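Local coordinates for protein probable enoyl-CoA hydratase/isomerase (Pseudomonas aeruginosa PAO1, PDB 5WYD) that probably acts as a crotonase-type enoyl-CoA hydratase/isomerase with a role in making the diffusible signal factor used in cell-to-cell communication, at residues 27-32 / 63-68; 38-43 / 73-78; 123-128 / 142-147. The protein carries 1 engineered substitution. All blocks are in the same frame, centred on the assembly; numbering follows the deposited sequence.

Interaction 1: residues 27-32 / 63-68; sequences TALITI and ALVVTG
Ile30 reaches across to Val65, Val66 and Leu64. Its CB sits 3.9 Å from Val65 O and 4.2 Å from Val66 CG1, and CG1 skirts the same carbonyl. CG1 lies anti to the carbonyl carbon (chi1 -49°) and the chain then runs extended, carrying CD1 obliquely to Leu64 CG at 4.2 Å; Leu51 and Leu55 of helix 42-57 close over Ile30. On the other face, which carries Thr27, Leu29 and Thr31, Thr27 CG2 meets Val65 CG2 at 4.0 Å and Thr31 OG1 lies alongside Thr67 CG2 at 3.8 Å. The Thr67 hydroxyl itself bonds to Ala115 O. Between the parallel strands, Ile30 N to Val65 O is 3.1 Å and nearly straight (169°), and Ala28 N to Ala63 O matches it in length. The other three, Val65 N to Ala28 O, Thr67 N to Ile30 O and Ile32 N to Thr67 O, are weak, although Val66 CA adds a C-H...O contact to Ile30 O at 3.3 Å. These strands and helix 42-57 form a beta-alpha-beta crossover. Two good and three weak backbone bonds thus join the strands, while Ile30 and Leu64 turn apolar groups to helix 42-57.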
loop_
_atom_site.group_PDB
_atom_site.type_symbol
_atom_site.label_atom_id
_atom_site.label_comp_id
_atom_site.label_asym_id
_atom_site.label_seq_id
_atom_site.Cartn_x
_atom_site.Cartn_y
_atom_site.Cartn_z
ATOM N N THR A 27 -13.455 8.534 33.563
ATOM C CA THR A 27 -14.274 8.267 32.394
ATOM C C THR A 27 -15.164 9.476 32.153
ATOM O O THR A 27 -15.764 10.011 33.091
ATOM C CB THR A 27 -15.092 6.992 32.614
ATOM O OG1 THR A 27 -14.182 5.912 32.829
ATOM C CG2 THR A 27 -15.964 6.649 31.413
ATOM N N ALA A 28 -15.196 9.949 30.911
ATOM C CA ALA A 28 -16.029 11.084 30.539
ATOM C C ALA A 28 -17.255 10.599 29.779
ATOM O O ALA A 28 -17.124 9.920 28.756
ATOM C CB ALA A 28 -15.248 12.080 29.689
ATOM N N LEU A 29 -18.437 10.976 30.261
ATOM C CA LEU A 29 -19.707 10.561 29.680
ATOM C C LEU A 29 -20.288 11.667 28.821
ATOM O O LEU A 29 -20.579 12.761 29.314
ATOM C CB LEU A 29 -20.717 10.187 30.758
ATOM C CG LEU A 29 -22.133 10.003 30.202
ATOM C CD1 LEU A 29 -22.227 8.924 29.140
ATOM C CD2 LEU A 29 -23.091 9.747 31.351
ATOM N N ILE A 30 -20.509 11.343 27.555
ATOM C CA ILE A 30 -21.079 12.245 26.569
ATOM C C ILE A 30 -22.405 11.680 26.110
ATOM O O ILE A 30 -22.458 10.546 25.628
ATOM C CB ILE A 30 -20.159 12.397 25.361
ATOM C CG1 ILE A 30 -18.754 12.692 25.859
ATOM C CG2 ILE A 30 -20.721 13.448 24.460
ATOM C CD1 ILE A 30 -17.740 12.765 24.750
ATOM N N THR A 31 -23.458 12.475 26.196
ATOM C CA THR A 31 -24.758 12.014 25.763
ATOM C C THR A 31 -25.261 12.944 24.671
ATOM O O THR A 31 -25.171 14.171 24.804
ATOM C CB THR A 31 -25.727 11.969 26.934
ATOM O OG1 THR A 31 -25.232 11.042 27.907
ATOM C CG2 THR A 31 -27.077 11.447 26.458
ATOM N N ILE A 32 -25.668 12.352 23.546
ATOM C CA ILE A 32 -26.356 13.102 22.507
ATOM C C ILE A 32 -27.764 13.364 22.994
ATOM O O ILE A 32 -28.491 12.422 23.340
ATOM C CB ILE A 32 -26.456 12.298 21.213
ATOM C CG1 ILE A 32 -25.162 11.597 20.913
ATOM C CG2 ILE A 32 -26.859 13.224 20.072
ATOM C CD1 ILE A 32 -25.320 10.691 19.742
ATOM N N ALA A 63 -11.121 6.949 29.713
ATOM C CA ALA A 63 -12.138 6.241 28.951
ATOM C C ALA A 63 -13.218 7.207 28.499
ATOM O O ALA A 63 -13.347 8.301 29.036
ATOM C CB ALA A 63 -12.761 5.088 29.749
ATOM N N LEU A 64 -13.926 6.825 27.440
ATOM C CA LEU A 64 -15.047 7.577 26.893
ATOM C C LEU A 64 -16.243 6.669 26.643
ATOM O O LEU A 64 -16.079 5.526 26.205
ATOM C CB LEU A 64 -14.635 8.290 25.605
ATOM C CG LEU A 64 -15.551 9.201 24.800
ATOM C CD1 LEU A 64 -14.663 9.970 23.861
ATOM C CD2 LEU A 64 -16.594 8.447 23.991
ATOM N N VAL A 65 -17.439 7.174 26.945
ATOM C CA VAL A 65 -18.697 6.479 26.701
ATOM C C VAL A 65 -19.640 7.444 25.998
ATOM O O VAL A 65 -19.634 8.645 26.296
ATOM C CB VAL A 65 -19.318 5.933 28.005
ATOM C CG1 VAL A 65 -20.681 5.277 27.747
ATOM C CG2 VAL A 65 -18.356 4.938 28.670
ATOM N N VAL A 66 -20.336 6.950 24.977
ATOM C CA VAL A 66 -21.372 7.703 24.269
ATOM C C VAL A 66 -22.652 6.877 24.217
ATOM O O VAL A 66 -22.632 5.716 23.795
ATOM C CB VAL A 66 -20.935 8.109 22.853
ATOM C CG1 VAL A 66 -19.769 9.038 22.939
ATOM C CG2 VAL A 66 -20.552 6.884 22.058
ATOM N N THR A 67 -23.774 7.492 24.591
ATOM C CA THR A 67 -25.066 6.817 24.584
ATOM C C THR A 67 -26.118 7.790 24.070
ATOM O O THR A 67 -25.923 9.009 24.102
ATOM C CB THR A 67 -25.451 6.292 25.988
ATOM O OG1 THR A 67 -26.567 5.396 25.896
ATOM C CG2 THR A 67 -25.851 7.441 26.883
ATOM N N GLY A 68 -27.221 7.243 23.572
ATOM C CA GLY A 68 -28.286 8.080 23.064
ATOM C C GLY A 68 -29.306 8.430 24.135
ATOM O O GLY A 68 -29.786 7.571 24.879
#

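Interaction 2: residues 38-43 / 73-78; sequences NTWDRD and FFSAGA
Asn38 ND2 donates to Phe73 O at 3.1 Å with an N-H...O angle of 155°. The acceptor lies close to the amide plane of Asn38, while the donor stands 24° out of the Phe73 carbonyl plane. ND2 also makes a weak bond to Gln69 O, and OD1 accepts from His34 N, so both ends of the amide are engaged and its rotation is fixed. Gly77 O is approached by two donors, Trp40 N and Thr39 OG1, but the modelled separations are too short to be taken literally and the exact lengths are doubtful. With its OG anti to the backbone N (chi1 -174°), Ser75 gives a weak hydrogen bond to Asn38 O at 3.4 Å. That same OG lies oblique to the indole, 3.2 Å from Trp40 NE1, at an angle too poor for a hydrogen bond. Gly77 has backbone angles at which a CB would press on the preceding carbonyl. In the crotonase fold the loop that follows strand 63-68 borders the acyl-CoA site and, as in relatives, probably offers a backbone N-H to an oxyanion hole; here the 73-78 loop is tied to the connection entering helix 42-57. Asp41 is the N-cap of that helix, its OD1 accepting weakly from Asp43 N, while OD2 forms a salt bridge to Lys18. Further out the contact is apolar: Thr39 CB rests on Ala76 CB at 3.8 Å, and the indole of Trp40 packs on Leu45 and Leu48 of helix 42-57, which follows it in the chain. Phe73 starts out toward Asn38, but its ring leads away, meeting the ring of Tyr119 with planes about 40° apart and touching the bound pentanedial.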
loop_
_atom_site.group_PDB
_atom_site.type_symbol
_atom_site.label_atom_id
_atom_site.label_comp_id
_atom_site.label_asym_id
_atom_site.label_seq_id
_atom_site.Cartn_x
_atom_site.Cartn_y
_atom_site.Cartn_z
ATOM N N ASN A 38 -32.629 11.869 18.567
ATOM C CA ASN A 38 -31.199 12.058 18.831
ATOM C C ASN A 38 -30.403 12.074 17.530
ATOM O O ASN A 38 -29.265 11.608 17.475
ATOM C CB ASN A 38 -30.689 11.009 19.822
ATOM C CG ASN A 38 -31.227 11.247 21.212
ATOM O OD1 ASN A 38 -31.545 12.377 21.578
ATOM N ND2 ASN A 38 -31.404 10.179 21.966
ATOM N N THR A 39 -31.017 12.611 16.474
ATOM C CA THR A 39 -30.355 12.727 15.184
ATOM C C THR A 39 -29.254 13.781 15.252
ATOM O O THR A 39 -29.362 14.781 15.967
ATOM C CB THR A 39 -31.361 13.057 14.071
ATOM O OG1 THR A 39 -30.669 13.368 12.859
ATOM C CG2 THR A 39 -32.200 14.249 14.454
ATOM N N TRP A 40 -28.170 13.523 14.522
ATOM C CA TRP A 40 -27.026 14.430 14.480
ATOM C C TRP A 40 -27.338 15.752 13.812
ATOM O O TRP A 40 -28.125 15.825 12.864
ATOM C CB TRP A 40 -25.844 13.805 13.755
ATOM C CG TRP A 40 -25.183 12.826 14.566
ATOM C CD1 TRP A 40 -25.276 11.489 14.455
ATOM C CD2 TRP A 40 -24.344 13.094 15.692
ATOM N NE1 TRP A 40 -24.522 10.890 15.431
ATOM C CE2 TRP A 40 -23.942 11.861 16.207
ATOM C CE3 TRP A 40 -23.899 14.262 16.317
ATOM C CZ2 TRP A 40 -23.105 11.756 17.315
ATOM C CZ3 TRP A 40 -23.072 14.152 17.418
ATOM C CH2 TRP A 40 -22.687 12.912 17.906
ATOM N N ASP A 41 -26.652 16.787 14.280
ATOM C CA ASP A 41 -26.817 18.140 13.801
ATOM C C ASP A 41 -25.429 18.728 13.608
ATOM O O ASP A 41 -24.438 18.210 14.132
ATOM C CB ASP A 41 -27.644 18.930 14.835
ATOM C CG ASP A 41 -27.929 20.359 14.433
ATOM O OD1 ASP A 41 -27.322 20.869 13.465
ATOM O OD2 ASP A 41 -28.766 20.983 15.127
ATOM N N ARG A 42 -25.359 19.797 12.813
ATOM C CA ARG A 42 -24.087 20.494 12.636
ATOM C C ARG A 42 -23.539 21.013 13.949
ATOM O O ARG A 42 -22.325 20.972 14.193
ATOM C CB ARG A 42 -24.266 21.698 11.750
ATOM C CG ARG A 42 -23.131 22.689 11.944
ATOM C CD ARG A 42 -23.433 23.910 11.218
ATOM N NE ARG A 42 -23.677 23.652 9.831
ATOM C CZ ARG A 42 -22.757 23.857 8.932
ATOM N NH1 ARG A 42 -21.552 24.324 9.324
ATOM N NH2 ARG A 42 -23.087 23.620 7.674
ATOM N N ASP A 43 -24.418 21.585 14.767
ATOM C CA ASP A 43 -23.993 22.113 16.053
ATOM C C ASP A 43 -23.422 20.978 16.886
ATOM O O ASP A 43 -22.401 21.140 17.568
ATOM C CB ASP A 43 -25.183 22.796 16.760
ATOM C CG ASP A 43 -24.773 23.944 17.712
ATOM O OD1 ASP A 43 -23.582 24.077 18.052
ATOM O OD2 ASP A 43 -25.667 24.715 18.132
ATOM N N PHE A 73 -33.945 5.773 21.159
ATOM C CA PHE A 73 -32.970 6.014 20.085
ATOM C C PHE A 73 -31.563 6.192 20.634
ATOM O O PHE A 73 -31.314 7.136 21.385
ATOM C CB PHE A 73 -33.327 7.257 19.262
ATOM C CG PHE A 73 -34.630 7.160 18.573
ATOM C CD1 PHE A 73 -35.781 7.564 19.200
ATOM C CD2 PHE A 73 -34.709 6.672 17.297
ATOM C CE1 PHE A 73 -36.989 7.485 18.551
ATOM C CE2 PHE A 73 -35.915 6.576 16.638
ATOM C CZ PHE A 73 -37.056 6.982 17.263
ATOM N N PHE A 74 -30.633 5.323 20.222
ATOM C CA PHE A 74 -29.234 5.631 20.469
ATOM C C PHE A 74 -28.817 6.811 19.611
ATOM O O PHE A 74 -28.389 7.855 20.127
ATOM C CB PHE A 74 -28.367 4.409 20.157
ATOM C CG PHE A 74 -26.900 4.722 20.075
ATOM C CD1 PHE A 74 -26.115 4.691 21.218
ATOM C CD2 PHE A 74 -26.300 5.072 18.873
ATOM C CE1 PHE A 74 -24.768 4.995 21.168
ATOM C CE2 PHE A 74 -24.946 5.387 18.828
ATOM C CZ PHE A 74 -24.187 5.349 19.978
ATOM N N SER A 75 -28.984 6.679 18.297
ATOM C CA SER A 75 -28.734 7.796 17.407
ATOM C C SER A 75 -29.424 7.529 16.084
ATOM O O SER A 75 -29.280 6.446 15.507
ATOM C CB SER A 75 -27.241 8.025 17.197
ATOM O OG SER A 75 -27.039 9.203 16.425
ATOM N N ALA A 76 -30.116 8.546 15.587
ATOM C CA ALA A 76 -30.846 8.450 14.340
ATOM C C ALA A 76 -30.027 8.868 13.139
ATOM O O ALA A 76 -30.517 8.762 12.007
ATOM C CB ALA A 76 -32.100 9.328 14.387
ATOM N N GLY A 77 -28.802 9.331 13.336
ATOM C CA GLY A 77 -28.089 9.770 12.165
ATOM C C GLY A 77 -28.364 11.218 11.828
ATOM O O GLY A 77 -28.762 12.028 12.679
ATOM N N ALA A 78 -28.067 11.553 10.581
ATOM C CA ALA A 78 -28.232 12.901 10.075
ATOM C C ALA A 78 -29.682 13.307 9.867
ATOM O O ALA A 78 -30.463 12.597 9.224
ATOM C CB ALA A 78 -27.487 13.007 8.767
#

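Interaction 3: residues 123-128 / 142-147; sequences GGLECA and MALPEA
Gly123 opens helix 123-130 with its N 4.3 Å from Glu146 OE2, near but too far for a hydrogen bond. One residue past Gly124, Leu125 carries most of the contact. Its CG is anti to the backbone N (chi1 -173°), which sends the isobutyl fork out onto the 142-144 backbone. CD1 goes to Met142 CB at 3.8 Å. CD2 comes down on the peptide, 3.5 Å from Ala143 O, and also touches Leu144 CD2 at 3.7 Å. Leu144 crosses Leu125 at about a right angle, its CD2 reaching back to Leu125 CB at 3.8 Å; loop residue Pro153 also packs on Leu144. The Met142 side chain bends away beyond CB and leaves that one methylene to Leu125. Glu126 follows, its carboxylate heading for the second segment: OE1 stands 4.4 Å from Glu146 OE2, while OE2 is held by Ala155 N and, weakly, by Gly157 N, two backbone donors that fix where the carboxylate lies. Glu146 comes from its own side with an unusual chi1 of 27°, about midway between eclipsed and staggered. Ala143 bonds through its backbone to Gly122, the residue before the helix, where strand 142-143 runs parallel to strand 119-121. Glu126, on a glycine-led helix, and Glu146, just after the short strand, stand where enoyl-CoA hydratases of the crotonase fold carry their acid-base pair, consistent with a hydratase site.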
loop_
_atom_site.group_PDB
_atom_site.type_symbol
_atom_site.label_atom_id
_atom_site.label_comp_id
_atom_site.label_asym_id
_atom_site.label_seq_id
_atom_site.Cartn_x
_atom_site.Cartn_y
_atom_site.Cartn_z
ATOM N N GLY A 123 -26.198 7.604 10.350
ATOM C CA GLY A 123 -25.059 8.230 10.992
ATOM C C GLY A 123 -24.852 7.682 12.380
ATOM O O GLY A 123 -23.719 7.500 12.823
ATOM N N GLY A 124 -25.949 7.369 13.068
ATOM C CA GLY A 124 -25.836 6.835 14.413
ATOM C C GLY A 124 -25.037 5.554 14.433
ATOM O O GLY A 124 -24.160 5.363 15.277
ATOM N N LEU A 125 -25.303 4.675 13.474
ATOM C CA LEU A 125 -24.535 3.446 13.386
ATOM C C LEU A 125 -23.076 3.760 13.089
ATOM O O LEU A 125 -22.164 3.236 13.739
ATOM C CB LEU A 125 -25.146 2.571 12.303
ATOM C CG LEU A 125 -24.580 1.173 12.182
ATOM C CD1 LEU A 125 -24.394 0.579 13.574
ATOM C CD2 LEU A 125 -25.538 0.332 11.344
ATOM N N GLU A 126 -22.856 4.695 12.167
ATOM C CA GLU A 126 -21.513 5.119 11.805
ATOM C C GLU A 126 -20.804 5.673 13.008
ATOM O O GLU A 126 -19.604 5.437 13.204
ATOM C CB GLU A 126 -21.613 6.166 10.702
ATOM C CG GLU A 126 -21.971 5.519 9.397
ATOM C CD GLU A 126 -22.295 6.478 8.295
ATOM O OE1 GLU A 126 -23.179 7.334 8.470
ATOM O OE2 GLU A 126 -21.572 6.444 7.280
ATOM N N CYS A 127 -21.541 6.410 13.827
ATOM C CA CYS A 127 -20.966 6.927 15.043
ATOM C C CYS A 127 -20.541 5.792 15.952
ATOM O O CYS A 127 -19.441 5.816 16.511
ATOM C CB CYS A 127 -21.972 7.812 15.748
ATOM S SG CYS A 127 -21.381 8.199 17.384
ATOM N N ALA A 128 -21.383 4.766 16.076
ATOM C CA ALA A 128 -21.038 3.660 16.953
ATOM C C ALA A 128 -19.776 2.980 16.481
ATOM O O ALA A 128 -18.876 2.692 17.282
ATOM C CB ALA A 128 -22.186 2.654 16.985
ATOM N N MET A 142 -29.942 -1.938 14.387
ATOM C CA MET A 142 -28.961 -1.123 13.694
ATOM C C MET A 142 -28.916 -1.459 12.219
ATOM O O MET A 142 -28.758 -2.622 11.850
ATOM C CB MET A 142 -27.595 -1.328 14.308
ATOM C CG MET A 142 -27.593 -1.105 15.773
ATOM S SD MET A 142 -26.443 -2.251 16.491
ATOM C CE MET A 142 -27.312 -3.808 16.231
ATOM N N ALA A 143 -29.018 -0.435 11.390
ATOM C CA ALA A 143 -28.945 -0.637 9.962
ATOM C C ALA A 143 -28.523 0.659 9.313
ATOM O O ALA A 143 -28.421 1.708 9.960
ATOM C CB ALA A 143 -30.271 -1.100 9.378
ATOM N N LEU A 144 -28.128 0.527 8.059
ATOM C CA LEU A 144 -27.879 1.700 7.241
ATOM C C LEU A 144 -28.989 1.827 6.208
ATOM O O LEU A 144 -29.017 1.057 5.233
ATOM C CB LEU A 144 -26.513 1.610 6.569
ATOM C CG LEU A 144 -25.343 1.558 7.561
ATOM C CD1 LEU A 144 -24.021 1.479 6.831
ATOM C CD2 LEU A 144 -25.348 2.743 8.533
ATOM N N PRO A 145 -29.869 2.814 6.338
ATOM C CA PRO A 145 -31.000 2.971 5.415
ATOM C C PRO A 145 -30.758 4.051 4.373
ATOM O O PRO A 145 -31.690 4.389 3.636
ATOM C CB PRO A 145 -32.117 3.433 6.357
ATOM C CG PRO A 145 -31.355 4.278 7.377
ATOM C CD PRO A 145 -30.025 3.606 7.567
ATOM N N GLU A 146 -29.544 4.581 4.312
ATOM C CA GLU A 146 -29.269 5.656 3.390
ATOM C C GLU A 146 -29.449 5.187 1.966
ATOM O O GLU A 146 -29.916 5.945 1.119
ATOM C CB GLU A 146 -27.869 6.175 3.669
ATOM C CG GLU A 146 -26.975 5.153 4.255
ATOM C CD GLU A 146 -26.636 5.453 5.693
ATOM O OE1 GLU A 146 -26.131 4.537 6.342
ATOM O OE2 GLU A 146 -26.884 6.572 6.183
ATOM N N ALA A 147 -29.092 3.940 1.676
ATOM C CA ALA A 147 -29.244 3.458 0.306
ATOM C C ALA A 147 -30.695 3.519 -0.147
ATOM O O ALA A 147 -30.967 3.749 -1.329
ATOM C CB ALA A 147 -28.699 2.038 0.172
#

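Overall arrangement
Interactions 1 and 2 alternate along the chain: strands 27-32 and 63-68 run side by side, and the loops that follow them meet in interaction 2. The two contacts touch directly, Ile32 CD1 packing on Trp40 CZ2 at 3.5 Å. Interaction 2 in turn abuts interaction 3, with Ser75 OG 3.3 Å from Gly124 CA; their centres are about 10 Å apart. Interactions 1 and 3 have no direct contact, their centres lying about 18 Å apart. Bound pentanedial lies about 4 Å from the Phe73 side chain and about 9 Å from that of Ala143. Glu126 and Glu146 of interaction 3, with the family's oxyanion-hole position in the 73-78 loop, suggest that interactions 2 and 3 border the active site.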